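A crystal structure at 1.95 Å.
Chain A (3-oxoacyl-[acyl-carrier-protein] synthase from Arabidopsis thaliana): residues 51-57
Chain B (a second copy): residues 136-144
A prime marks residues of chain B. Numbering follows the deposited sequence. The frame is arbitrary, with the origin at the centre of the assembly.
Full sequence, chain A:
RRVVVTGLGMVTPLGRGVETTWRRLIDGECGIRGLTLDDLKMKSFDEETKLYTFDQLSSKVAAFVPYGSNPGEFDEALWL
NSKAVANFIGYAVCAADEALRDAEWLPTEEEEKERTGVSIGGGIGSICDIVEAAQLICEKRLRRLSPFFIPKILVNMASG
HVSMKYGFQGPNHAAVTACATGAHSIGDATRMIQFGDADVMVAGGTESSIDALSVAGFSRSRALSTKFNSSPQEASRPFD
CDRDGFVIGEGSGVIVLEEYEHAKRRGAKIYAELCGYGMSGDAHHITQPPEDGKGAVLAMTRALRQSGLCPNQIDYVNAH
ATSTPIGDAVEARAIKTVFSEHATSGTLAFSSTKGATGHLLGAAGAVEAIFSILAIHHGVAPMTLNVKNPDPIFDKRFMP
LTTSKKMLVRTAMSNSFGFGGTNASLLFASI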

# COMPACT_ATOMS: atom_id res chain seq x y z
N LEU A 51 20.45 -21.73 15.58
CA LEU A 51 20.40 -21.89 17.04
C LEU A 51 20.63 -20.57 17.76
O LEU A 51 19.86 -20.21 18.65
CB LEU A 51 21.40 -22.95 17.51
CG LEU A 51 21.07 -24.43 17.27
CD1 LEU A 51 22.32 -25.30 17.43
CD2 LEU A 51 19.96 -24.93 18.18
N TYR A 52 21.68 -19.85 17.37
CA TYR A 52 21.96 -18.53 17.94
C TYR A 52 20.78 -17.58 17.77
O TYR A 52 20.39 -16.90 18.72
CB TYR A 52 23.22 -17.90 17.33
CG TYR A 52 23.23 -16.38 17.49
CD1 TYR A 52 23.73 -15.79 18.65
CD2 TYR A 52 22.70 -15.56 16.50
CE1 TYR A 52 23.72 -14.40 18.80
CE2 TYR A 52 22.67 -14.18 16.65
CZ TYR A 52 23.19 -13.61 17.79
OH TYR A 52 23.16 -12.24 17.93
N THR A 53 20.23 -17.54 16.56
CA THR A 53 19.16 -16.60 16.23
C THR A 53 17.91 -16.86 17.06
O THR A 53 17.32 -15.93 17.62
CB THR A 53 18.83 -16.61 14.72
OG1 THR A 53 20.02 -16.32 13.97
CG2 THR A 53 17.76 -15.58 14.38
N PHE A 54 17.52 -18.14 17.16
CA PHE A 54 16.37 -18.55 17.97
C PHE A 54 16.47 -18.03 19.41
O PHE A 54 15.50 -17.52 19.96
CB PHE A 54 16.24 -20.08 17.97
CG PHE A 54 14.97 -20.58 18.61
CD1 PHE A 54 13.79 -20.64 17.87
CD2 PHE A 54 14.95 -20.98 19.94
CE1 PHE A 54 12.60 -21.10 18.45
CE2 PHE A 54 13.77 -21.44 20.53
CZ PHE A 54 12.59 -21.50 19.78
N ASP A 55 17.65 -18.17 20.00
CA ASP A 55 17.91 -17.73 21.36
C ASP A 55 17.78 -16.22 21.56
O ASP A 55 17.59 -15.76 22.68
CB ASP A 55 19.30 -18.20 21.81
CG ASP A 55 19.32 -19.66 22.22
OD1 ASP A 55 18.26 -20.33 22.18
OD2 ASP A 55 20.40 -20.15 22.60
N GLN A 56 17.86 -15.45 20.47
CA GLN A 56 17.76 -13.99 20.57
C GLN A 56 16.31 -13.49 20.56
O GLN A 56 16.06 -12.30 20.77
CB GLN A 56 18.55 -13.30 19.45
CG GLN A 56 20.01 -13.74 19.33
CD GLN A 56 20.69 -13.96 20.67
OE1 GLN A 56 20.86 -13.03 21.46
NE2 GLN A 56 21.10 -15.21 20.91
N LEU A 57 15.38 -14.41 20.33
CA LEU A 57 13.97 -14.07 20.23
C LEU A 57 13.27 -14.09 21.59
O LEU A 57 13.15 -15.15 22.23
CB LEU A 57 13.26 -15.01 19.25
CG LEU A 57 13.84 -15.16 17.84
CD1 LEU A 57 13.00 -16.15 17.05
CD2 LEU A 57 13.93 -13.82 17.11
N LEU B 136 23.26 -8.49 10.87
CA LEU B 136 23.36 -8.83 12.29
C LEU B 136 23.10 -10.32 12.55
O LEU B 136 23.64 -10.88 13.50
CB LEU B 136 22.40 -7.97 13.13
CG LEU B 136 22.54 -6.44 13.06
CD1 LEU B 136 21.34 -5.76 13.72
CD2 LEU B 136 23.83 -5.95 13.68
N ILE B 137 22.28 -10.94 11.71
CA ILE B 137 22.08 -12.39 11.76
C ILE B 137 23.35 -13.13 11.32
O ILE B 137 23.84 -14.00 12.04
CB ILE B 137 20.87 -12.86 10.90
CG1 ILE B 137 19.56 -12.36 11.51
CG2 ILE B 137 20.85 -14.38 10.78
CD1 ILE B 137 18.34 -12.50 10.60
N CYS B 138 23.89 -12.75 10.16
CA CYS B 138 25.11 -13.36 9.62
C CYS B 138 26.31 -13.22 10.56
O CYS B 138 27.15 -14.12 10.65
CB CYS B 138 25.45 -12.74 8.26
SG CYS B 138 24.21 -12.96 6.97
N GLU B 139 26.38 -12.09 11.26
CA GLU B 139 27.52 -11.78 12.13
C GLU B 139 27.23 -12.06 13.61
O GLU B 139 28.09 -11.81 14.47
CB GLU B 139 27.97 -10.33 11.92
CG GLU B 139 28.47 -10.05 10.51
CD GLU B 139 29.01 -8.64 10.33
OE1 GLU B 139 29.19 -7.91 11.33
OE2 GLU B 139 29.26 -8.25 9.16
N LYS B 140 26.04 -12.58 13.89
CA LYS B 140 25.59 -12.92 15.25
C LYS B 140 25.67 -11.73 16.22
O LYS B 140 26.23 -11.84 17.32
CB LYS B 140 26.33 -14.16 15.80
CG LYS B 140 26.38 -15.33 14.83
CD LYS B 140 26.81 -16.63 15.50
CE LYS B 140 27.59 -17.53 14.53
NZ LYS B 140 27.00 -17.59 13.16
N ARG B 141 25.09 -10.62 15.79
CA ARG B 141 25.11 -9.37 16.55
C ARG B 141 23.70 -8.77 16.66
O ARG B 141 23.54 -7.54 16.65
CB ARG B 141 26.05 -8.36 15.88
CG ARG B 141 27.53 -8.62 16.11
CD ARG B 141 28.40 -7.96 15.04
NE ARG B 141 28.15 -6.52 14.88
CZ ARG B 141 27.60 -5.96 13.80
NH1 ARG B 141 27.24 -6.69 12.75
NH2 ARG B 141 27.41 -4.64 13.77
N LEU B 142 22.69 -9.63 16.79
CA LEU B 142 21.29 -9.18 16.88
C LEU B 142 21.00 -8.28 18.08
O LEU B 142 19.96 -7.63 18.14
CB LEU B 142 20.33 -10.37 16.87
CG LEU B 142 19.88 -10.90 15.51
CD1 LEU B 142 19.08 -12.17 15.67
CD2 LEU B 142 19.07 -9.84 14.75
N ARG B 143 21.95 -8.24 19.01
CA ARG B 143 21.92 -7.34 20.16
C ARG B 143 21.82 -5.87 19.73
O ARG B 143 21.25 -5.04 20.45
CB ARG B 143 23.19 -7.53 21.00
CG ARG B 143 23.06 -7.06 22.43
CD ARG B 143 24.39 -6.58 23.00
NE ARG B 143 24.27 -6.23 24.41
CZ ARG B 143 23.88 -5.04 24.88
NH1 ARG B 143 23.57 -4.05 24.04
NH2 ARG B 143 23.80 -4.83 26.19
N ARG B 144 22.38 -5.57 18.56
CA ARG B 144 22.46 -4.20 18.05
C ARG B 144 21.25 -3.78 17.21
O ARG B 144 21.22 -2.67 16.68
CB ARG B 144 23.75 -4.01 17.25
CG ARG B 144 25.02 -4.05 18.10
CD ARG B 144 26.28 -3.92 17.26
NE ARG B 144 27.48 -4.06 18.09
CZ ARG B 144 28.73 -4.04 17.62
NH1 ARG B 144 28.97 -3.87 16.33
NH2 ARG B 144 29.75 -4.18 18.47
O HOH W 1 23.12 -10.88 20.12

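A tyrosine is well suited to reading the backbone of a neighbouring chain, because it offers a flat apolar ring and, at its tip, a single polar atom. The contact between these two copies of the synthase, which buries 320 Å² over both stretches, illustrates the principle. On chain A the contact is made by Tyr52, Thr53 and Gln56. Leu51 lies beyond reach, and the interface begins with Tyr52, whose t rotamer (chi1 158°) carries the ring to the place where the helix of chain B ends. There Lys140′, with positive phi, closes a Schellman motif, and its CB sits over one ring face, 3.7 Å from the centroid of the Tyr52 ring, in a CH-pi contact. The lysine's charged end leads away, so its aliphatic base alone serves the ring. Just beyond the turn, Leu142′ N donates a hydrogen bond to Tyr52 OH (2.9 Å), approaching at the ring edge; the phenol thus satisfies an amide at the start of a 3-10 segment. A water extends this link: it lies 2.6 Å from Tyr52 OH and accepts a weak hydrogen bond from Arg143′ N at 3.1 Å.

One residue on, Thr53 is buried; its OG1 is hydrogen-bonded elsewhere in the structure and lies 3.8 Å from Ile137′ CG2, while its methyl, CG2, packs 3.9 Å from Leu142′ CD1. Phe54 points away, and Asp55 remains exposed and out of reach.

Gln56, one turn after Tyr52, returns to the interface. Its CB meets Leu142′ CD1 at 4.0 Å, so the buried leucine touches all three contacting residues of chain A. The amide folds back, Gln56 NE2 donating to Tyr52 O (2.9 Å), and the same water donates a weak hydrogen bond to Gln56 OE1 at 3.4 Å. Polar bonds thus border a small apolar cluster.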